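Local coordinates for protein crossover junction endodeoxyribonuclease Hjc (PDB 4TKD) that resolves Holliday junctions formed during genetic recombination, cutting four-way DNA with paired nicks in opposing strands as a magnesium-dependent homodimeric endonuclease, at residues F86-P99 with E118-E130. Sequence-based numbering, arbitrary orientation.
Sequences FLGVKKPGVLKFIP and EGLDLEDLVRLVE
Phe-97 and Leu-120 form a single antiparallel, hydrogen-bonded bridge: Phe-97 N donates to Leu-120 O at 2.7 Å, and Leu-120 N returns a nearly straight bond (175°) to Phe-97 O. Asp-121, the next residue, is the N-cap of the helix that follows, its OD1 accepting from Asp-124 N at 2.9 Å. The first turn of that helix brings Leu-125 CD1 against both Phe-86 and Phe-97. With its CG anti to the backbone N (chi1 -174°), Leu-125 extends toward Phe-86. Leu-125 CD1 sits over the centre of the Phe-86 ring, 3.5 Å from the centroid and 5° off the normal, a CH-pi contact. Leu-125 CD1 also touches Phe-97 CB at 3.4 Å. Val-129 CG2 meets the Phe-86 ring at its edge, 3.6 Å from CZ, while Leu-120 CD1 approaches CE2 obliquely. Replacing Phe-86 with an alanine would probably leave Leu-125 CD1 without its aromatic platform and open a gap beside Val-129 and Leu-120. Leu-122 runs alongside the Phe-97 ring, with CD1 3.8 Å from Phe-97 CZ. This apolar layer packs helix 122-133 against the mixed sheet typical of the PDDEXK nuclease fold: Leu-125 and Val-129 also touch strand 50-58, and Leu-95 and Phe-97 reach Ile-15 of helix 10-21. The same helix 122-133 links to the second subunit, where Arg-127 NE forms a salt bridge with Asp-124 of that subunit.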
ATOM      1  N   PHE C  86      -8.543   3.011  -8.218  1.00 28.85           N
ATOM      2  CA  PHE C  86      -9.941   2.864  -7.862  1.00 28.57           C
ATOM      3  C   PHE C  86     -10.796   2.715  -9.097  1.00 35.14           C
ATOM      4  O   PHE C  86     -10.491   3.252 -10.164  1.00 33.48           O
ATOM      5  CB  PHE C  86     -10.444   4.096  -7.087  1.00 29.63           C
ATOM      6  CG  PHE C  86      -9.683   4.413  -5.830  1.00 30.62           C
ATOM      7  CD1 PHE C  86      -8.555   5.238  -5.869  1.00 31.76           C
ATOM      8  CD2 PHE C  86     -10.104   3.911  -4.598  1.00 32.08           C
ATOM      9  CE1 PHE C  86      -7.866   5.540  -4.706  1.00 31.67           C
ATOM     10  CE2 PHE C  86      -9.401   4.205  -3.434  1.00 34.12           C
ATOM     11  CZ  PHE C  86      -8.292   5.016  -3.498  1.00 31.07           C
ATOM     12  N   LEU C  87     -11.926   2.031  -8.916  1.00 34.32           N
ATOM     13  CA  LEU C  87     -12.936   1.906  -9.948  1.00 34.94           C
ATOM     14  C   LEU C  87     -13.999   2.949  -9.608  1.00 40.06           C
ATOM     15  O   LEU C  87     -14.531   2.961  -8.489  1.00 38.90           O
ATOM     16  CB  LEU C  87     -13.508   0.484  -9.943  1.00 35.12           C
ATOM     17  CG  LEU C  87     -14.074  -0.164 -11.217  1.00 41.37           C
ATOM     18  CD1 LEU C  87     -13.092  -0.126 -12.388  1.00 42.80           C
ATOM     19  CD2 LEU C  87     -14.369  -1.620 -10.958  1.00 43.51           C
ATOM     20  N   GLY C  88     -14.221   3.872 -10.547  1.00 39.54           N
ATOM     21  CA  GLY C  88     -15.222   4.921 -10.413  1.00 39.93           C
ATOM     22  C   GLY C  88     -16.510   4.391 -10.989  1.00 47.18           C
ATOM     23  O   GLY C  88     -16.560   4.074 -12.179  1.00 47.61           O
ATOM     24  N   VAL C  89     -17.534   4.226 -10.152  1.00 45.88           N
ATOM     25  CA  VAL C  89     -18.804   3.669 -10.615  1.00 47.10           C
ATOM     26  C   VAL C  89     -19.598   4.696 -11.463  1.00 54.14           C
ATOM     27  O   VAL C  89     -19.974   5.759 -10.963  1.00 54.63           O
ATOM     28  CB  VAL C  89     -19.646   2.991  -9.490  1.00 51.05           C
ATOM     29  CG1 VAL C  89     -20.743   2.130 -10.087  1.00 50.65           C
ATOM     30  CG2 VAL C  89     -18.773   2.157  -8.542  1.00 51.05           C
ATOM     31  N   LYS C  90     -19.796   4.378 -12.762  1.00 52.33           N
ATOM     32  CA  LYS C  90     -20.540   5.174 -13.762  1.00 53.04           C
ATOM     33  C   LYS C  90     -22.063   5.024 -13.493  1.00 58.30           C
ATOM     34  O   LYS C  90     -22.772   4.267 -14.181  1.00 56.31           O
ATOM     35  CB  LYS C  90     -20.205   4.660 -15.179  1.00 55.35           C
ATOM     36  CG  LYS C  90     -19.310   5.528 -16.037  1.00 57.04           C
ATOM     37  CD  LYS C  90     -19.240   4.917 -17.432  1.00 60.12           C
ATOM     38  CE  LYS C  90     -18.846   5.907 -18.505  1.00 72.48           C
ATOM     39  NZ  LYS C  90     -17.375   5.934 -18.741  1.00 78.71           N
ATOM     40  N   LYS C  91     -22.544   5.712 -12.444  1.00 56.92           N
ATOM     41  CA  LYS C  91     -23.949   5.681 -12.022  1.00 57.22           C
ATOM     42  C   LYS C  91     -24.412   7.062 -11.517  1.00 64.16           C
ATOM     43  O   LYS C  91     -23.568   7.848 -11.069  1.00 64.05           O
ATOM     44  CB  LYS C  91     -24.197   4.568 -10.974  1.00 59.03           C
ATOM     45  CG  LYS C  91     -23.513   4.771  -9.631  1.00 66.72           C
ATOM     46  CD  LYS C  91     -23.937   3.718  -8.625  1.00 77.74           C
ATOM     47  CE  LYS C  91     -24.744   4.299  -7.489  1.00 89.74           C
ATOM     48  NZ  LYS C  91     -23.912   5.107  -6.552  1.00 96.08           N
ATOM     49  N   PRO C  92     -25.729   7.396 -11.563  1.00 62.42           N
ATOM     50  CA  PRO C  92     -26.144   8.707 -11.049  1.00 62.18           C
ATOM     51  C   PRO C  92     -26.123   8.743  -9.527  1.00 65.70           C
ATOM     52  O   PRO C  92     -26.046   7.703  -8.870  1.00 65.31           O
ATOM     53  CB  PRO C  92     -27.549   8.905 -11.634  1.00 64.07           C
ATOM     54  CG  PRO C  92     -28.063   7.539 -11.898  1.00 68.71           C
ATOM     55  CD  PRO C  92     -26.891   6.600 -12.023  1.00 64.40           C
ATOM     56  N   GLY C  93     -26.139   9.950  -8.990  1.00 62.41           N
ATOM     57  CA  GLY C  93     -26.117  10.173  -7.558  1.00 62.22           C
ATOM     58  C   GLY C  93     -24.738  10.144  -6.948  1.00 64.17           C
ATOM     59  O   GLY C  93     -23.792  10.703  -7.511  1.00 64.48           O
ATOM     60  N   VAL C  94     -24.644   9.501  -5.775  1.00 59.28           N
ATOM     61  CA  VAL C  94     -23.447   9.395  -4.941  1.00 58.77           C
ATOM     62  C   VAL C  94     -22.236   8.839  -5.691  1.00 61.11           C
ATOM     63  O   VAL C  94     -22.270   7.689  -6.167  1.00 61.47           O
ATOM     64  CB  VAL C  94     -23.725   8.644  -3.605  1.00 63.14           C
ATOM     65  CG1 VAL C  94     -22.434   8.206  -2.902  1.00 63.41           C
ATOM     66  CG2 VAL C  94     -24.567   9.491  -2.670  1.00 63.01           C
ATOM     67  N   LEU C  95     -21.164   9.666  -5.785  1.00 54.03           N
ATOM     68  CA  LEU C  95     -19.902   9.246  -6.383  1.00 52.69           C
ATOM     69  C   LEU C  95     -19.385   8.109  -5.499  1.00 52.96           C
ATOM     70  O   LEU C  95     -19.228   8.311  -4.286  1.00 54.65           O
ATOM     71  CB  LEU C  95     -18.865  10.408  -6.401  1.00 52.76           C
ATOM     72  CG  LEU C  95     -19.183  11.683  -7.204  1.00 57.13           C
ATOM     73  CD1 LEU C  95     -17.979  12.605  -7.262  1.00 56.41           C
ATOM     74  CD2 LEU C  95     -19.605  11.362  -8.618  1.00 60.75           C
ATOM     75  N   LYS C  96     -19.252   6.893  -6.064  1.00 43.48           N
ATOM     76  CA  LYS C  96     -18.714   5.734  -5.337  1.00 40.88           C
ATOM     77  C   LYS C  96     -17.432   5.217  -6.028  1.00 43.01           C
ATOM     78  O   LYS C  96     -17.416   5.023  -7.248  1.00 41.95           O
ATOM     79  CB  LYS C  96     -19.756   4.616  -5.149  1.00 42.30           C
ATOM     80  CG  LYS C  96     -20.717   4.843  -3.983  1.00 58.36           C
ATOM     81  CD  LYS C  96     -21.434   3.552  -3.569  1.00 68.60           C
ATOM     82  CE  LYS C  96     -22.191   3.709  -2.263  1.00 69.47           C
ATOM     83  NZ  LYS C  96     -22.388   2.405  -1.566  1.00 60.42           N
ATOM     84  N   PHE C  97     -16.370   5.008  -5.239  1.00 37.99           N
ATOM     85  CA  PHE C  97     -15.070   4.568  -5.701  1.00 37.38           C
ATOM     86  C   PHE C  97     -14.693   3.262  -5.005  1.00 40.43           C
ATOM     87  O   PHE C  97     -14.645   3.202  -3.774  1.00 41.55           O
ATOM     88  CB  PHE C  97     -14.017   5.655  -5.426  1.00 39.02           C
ATOM     89  CG  PHE C  97     -14.352   6.995  -6.013  1.00 40.59           C
ATOM     90  CD1 PHE C  97     -13.993   7.317  -7.320  1.00 43.82           C
ATOM     91  CD2 PHE C  97     -15.043   7.934  -5.275  1.00 41.26           C
ATOM     92  CE1 PHE C  97     -14.358   8.540  -7.882  1.00 44.28           C
ATOM     93  CE2 PHE C  97     -15.392   9.162  -5.833  1.00 43.86           C
ATOM     94  CZ  PHE C  97     -15.061   9.452  -7.135  1.00 42.82           C
ATOM     95  N   ILE C  98     -14.432   2.225  -5.799  1.00 34.43           N
ATOM     96  CA  ILE C  98     -14.045   0.911  -5.297  1.00 33.32           C
ATOM     97  C   ILE C  98     -12.533   0.729  -5.393  1.00 36.60           C
ATOM     98  O   ILE C  98     -12.006   0.744  -6.505  1.00 36.24           O
ATOM     99  CB  ILE C  98     -14.848  -0.234  -5.985  1.00 35.33           C
ATOM    100  CG1 ILE C  98     -16.354  -0.090  -5.675  1.00 36.83           C
ATOM    101  CG2 ILE C  98     -14.332  -1.616  -5.568  1.00 34.04           C
ATOM    102  CD1 ILE C  98     -17.297  -0.743  -6.701  1.00 43.62           C
ATOM    103  N   PRO C  99     -11.817   0.531  -4.251  1.00 32.72           N
ATOM    104  CA  PRO C  99     -10.362   0.266  -4.336  1.00 32.88           C
ATOM    105  C   PRO C  99     -10.140  -0.981  -5.181  1.00 37.27           C
ATOM    106  O   PRO C  99     -10.850  -1.974  -5.006  1.00 35.19           O
ATOM    107  CB  PRO C  99      -9.939   0.037  -2.879  1.00 34.14           C
ATOM    108  CG  PRO C  99     -11.040   0.659  -2.058  1.00 37.62           C
ATOM    109  CD  PRO C  99     -12.295   0.433  -2.858  1.00 33.50           C
ATOM    110  N   GLU C 118     -19.830  -2.261  -2.315  1.00 66.19           N
ATOM    111  CA  GLU C 118     -19.837  -0.919  -1.730  1.00 66.47           C
ATOM    112  C   GLU C 118     -18.431  -0.320  -1.517  1.00 68.80           C
ATOM    113  O   GLU C 118     -17.557  -0.972  -0.931  1.00 69.19           O
ATOM    114  CB  GLU C 118     -20.710  -0.834  -0.454  1.00 68.41           C
ATOM    115  CG  GLU C 118     -20.516  -1.940   0.579  1.00 83.54           C
ATOM    116  CD  GLU C 118     -19.260  -1.867   1.428  1.00110.45           C
ATOM    117  OE1 GLU C 118     -18.402  -2.767   1.287  1.00108.92           O
ATOM    118  OE2 GLU C 118     -19.128  -0.907   2.223  1.00107.51           O
ATOM    119  N   GLY C 119     -18.228   0.907  -2.007  1.00 61.85           N
ATOM    120  CA  GLY C 119     -16.938   1.584  -1.918  1.00 59.64           C
ATOM    121  C   GLY C 119     -16.881   2.840  -1.069  1.00 57.89           C
ATOM    122  O   GLY C 119     -17.597   2.971  -0.073  1.00 58.01           O
ATOM    123  N   LEU C 120     -15.993   3.763  -1.461  1.00 49.69           N
ATOM    124  CA  LEU C 120     -15.752   5.050  -0.797  1.00 47.21           C
ATOM    125  C   LEU C 120     -16.469   6.157  -1.517  1.00 47.72           C
ATOM    126  O   LEU C 120     -16.589   6.110  -2.735  1.00 48.08           O
ATOM    127  CB  LEU C 120     -14.238   5.377  -0.825  1.00 46.58           C
ATOM    128  CG  LEU C 120     -13.283   4.403  -0.125  1.00 49.52           C
ATOM    129  CD1 LEU C 120     -11.888   4.541  -0.663  1.00 49.41           C
ATOM    130  CD2 LEU C 120     -13.295   4.602   1.379  1.00 50.53           C
ATOM    131  N   ASP C 121     -16.893   7.186  -0.790  1.00 41.92           N
ATOM    132  CA  ASP C 121     -17.430   8.374  -1.435  1.00 40.38           C
ATOM    133  C   ASP C 121     -16.190   9.258  -1.727  1.00 44.30           C
ATOM    134  O   ASP C 121     -15.079   8.888  -1.322  1.00 42.39           O
ATOM    135  CB  ASP C 121     -18.516   9.066  -0.589  1.00 40.87           C
ATOM    136  CG  ASP C 121     -18.100   9.727   0.719  1.00 52.98           C
ATOM    137  OD1 ASP C 121     -16.886   9.724   1.037  1.00 49.95           O
ATOM    138  OD2 ASP C 121     -18.996  10.255   1.429  1.00 64.54           O
ATOM    139  N   LEU C 122     -16.359  10.395  -2.428  1.00 43.53           N
ATOM    140  CA  LEU C 122     -15.229  11.259  -2.788  1.00 43.98           C
ATOM    141  C   LEU C 122     -14.402  11.767  -1.606  1.00 46.41           C
ATOM    142  O   LEU C 122     -13.175  11.745  -1.664  1.00 45.61           O
ATOM    143  CB  LEU C 122     -15.671  12.420  -3.687  1.00 44.78           C
ATOM    144  CG  LEU C 122     -14.529  13.260  -4.248  1.00 49.95           C
ATOM    145  CD1 LEU C 122     -14.267  12.910  -5.685  1.00 49.08           C
ATOM    146  CD2 LEU C 122     -14.755  14.756  -3.996  1.00 54.19           C
ATOM    147  N   GLU C 123     -15.079  12.224  -0.562  1.00 42.19           N
ATOM    148  CA  GLU C 123     -14.482  12.797   0.633  1.00 42.05           C
ATOM    149  C   GLU C 123     -13.580  11.781   1.326  1.00 43.39           C
ATOM    150  O   GLU C 123     -12.442  12.121   1.673  1.00 40.54           O
ATOM    151  CB  GLU C 123     -15.612  13.303   1.572  1.00 43.36           C
ATOM    152  CG  GLU C 123     -15.236  14.493   2.432  1.00 59.12           C
ATOM    153  CD  GLU C 123     -14.848  15.759   1.691  1.00 86.97           C
ATOM    154  OE1 GLU C 123     -15.587  16.179   0.770  1.00 81.84           O
ATOM    155  OE2 GLU C 123     -13.803  16.345   2.052  1.00 83.91           O
ATOM    156  N   ASP C 124     -14.090  10.530   1.502  1.00 41.44           N
ATOM    157  CA  ASP C 124     -13.362   9.411   2.130  1.00 41.85           C
ATOM    158  C   ASP C 124     -12.165   9.016   1.338  1.00 43.37           C
ATOM    159  O   ASP C 124     -11.128   8.732   1.931  1.00 43.89           O
ATOM    160  CB  ASP C 124     -14.257   8.172   2.343  1.00 44.45           C
ATOM    161  CG  ASP C 124     -15.307   8.340   3.430  1.00 56.34           C
ATOM    162  OD1 ASP C 124     -15.125   9.221   4.315  1.00 54.19           O
ATOM    163  OD2 ASP C 124     -16.323   7.620   3.380  1.00 66.48           O
ATOM    164  N   LEU C 125     -12.323   8.921  -0.003  1.00 37.71           N
ATOM    165  CA  LEU C 125     -11.216   8.561  -0.873  1.00 35.99           C
ATOM    166  C   LEU C 125     -10.062   9.511  -0.600  1.00 38.23           C
ATOM    167  O   LEU C 125      -9.006   9.061  -0.157  1.00 36.53           O
ATOM    168  CB  LEU C 125     -11.637   8.651  -2.335  1.00 36.13           C
ATOM    169  CG  LEU C 125     -10.598   8.156  -3.318  1.00 41.50           C
ATOM    170  CD1 LEU C 125     -11.236   7.369  -4.353  1.00 42.65           C
ATOM    171  CD2 LEU C 125      -9.866   9.308  -3.974  1.00 45.56           C
ATOM    172  N   VAL C 126     -10.320  10.833  -0.790  1.00 35.73           N
ATOM    173  CA  VAL C 126      -9.388  11.943  -0.635  1.00 36.15           C
ATOM    174  C   VAL C 126      -8.745  11.975   0.740  1.00 40.03           C
ATOM    175  O   VAL C 126      -7.525  12.084   0.816  1.00 38.95           O
ATOM    176  CB  VAL C 126     -10.055  13.301  -1.032  1.00 40.64           C
ATOM    177  CG1 VAL C 126      -9.239  14.527  -0.599  1.00 39.75           C
ATOM    178  CG2 VAL C 126     -10.341  13.342  -2.535  1.00 40.88           C
ATOM    179  N   ARG C 127      -9.553  11.928   1.817  1.00 36.27           N
ATOM    180  CA  ARG C 127      -9.019  12.002   3.169  1.00 35.66           C
ATOM    181  C   ARG C 127      -8.156  10.781   3.446  1.00 37.64           C
ATOM    182  O   ARG C 127      -7.011  10.958   3.840  1.00 37.41           O
ATOM    183  CB  ARG C 127     -10.145  12.190   4.211  1.00 36.78           C
ATOM    184  CG  ARG C 127      -9.659  12.239   5.690  1.00 45.02           C
ATOM    185  CD  ARG C 127     -10.809  12.114   6.690  1.00 49.25           C
ATOM    186  NE  ARG C 127     -11.372  10.757   6.693  1.00 53.29           N
ATOM    187  CZ  ARG C 127     -12.533  10.420   6.139  1.00 54.84           C
ATOM    188  NH1 ARG C 127     -13.291  11.339   5.554  1.00 38.93           N
ATOM    189  NH2 ARG C 127     -12.949   9.160   6.172  1.00 40.79           N
ATOM    190  N   LEU C 128      -8.667   9.560   3.177  1.00 33.16           N
ATOM    191  CA  LEU C 128      -7.892   8.339   3.406  1.00 33.66           C
ATOM    192  C   LEU C 128      -6.598   8.246   2.634  1.00 37.64           C
ATOM    193  O   LEU C 128      -5.588   7.891   3.242  1.00 40.89           O
ATOM    194  CB  LEU C 128      -8.716   7.050   3.258  1.00 34.17           C
ATOM    195  CG  LEU C 128      -9.839   6.837   4.274  1.00 38.50           C
ATOM    196  CD1 LEU C 128     -10.533   5.521   4.032  1.00 38.93           C
ATOM    197  CD2 LEU C 128      -9.331   6.892   5.663  1.00 39.57           C
ATOM    198  N   VAL C 129      -6.594   8.575   1.326  1.00 31.46           N
ATOM    199  CA  VAL C 129      -5.363   8.516   0.533  1.00 31.77           C
ATOM    200  C   VAL C 129      -4.361   9.596   1.001  1.00 39.40           C
ATOM    201  O   VAL C 129      -3.174   9.287   1.182  1.00 39.92           O
ATOM    202  CB  VAL C 129      -5.605   8.531  -1.010  1.00 35.55           C
ATOM    203  CG1 VAL C 129      -4.290   8.465  -1.782  1.00 34.97           C
ATOM    204  CG2 VAL C 129      -6.513   7.388  -1.440  1.00 35.32           C
ATOM    205  N   GLU C 130      -4.830  10.850   1.209  1.00 36.78           N
ATOM    206  CA  GLU C 130      -3.935  11.913   1.685  1.00 37.71           C
ATOM    207  C   GLU C 130      -3.384  11.549   3.076  1.00 41.32           C
ATOM    208  O   GLU C 130      -2.175  11.592   3.271  1.00 39.67           O
ATOM    209  CB  GLU C 130      -4.639  13.275   1.733  1.00 39.42           C
ATOM    210  CG  GLU C 130      -4.726  14.008   0.404  1.00 50.84           C
ATOM    211  CD  GLU C 130      -5.501  15.322   0.448  1.00 77.59           C
ATOM    212  OE1 GLU C 130      -5.667  15.893   1.554  1.00 64.83           O
ATOM    213  OE2 GLU C 130      -5.947  15.779  -0.630  1.00 68.02           O
TER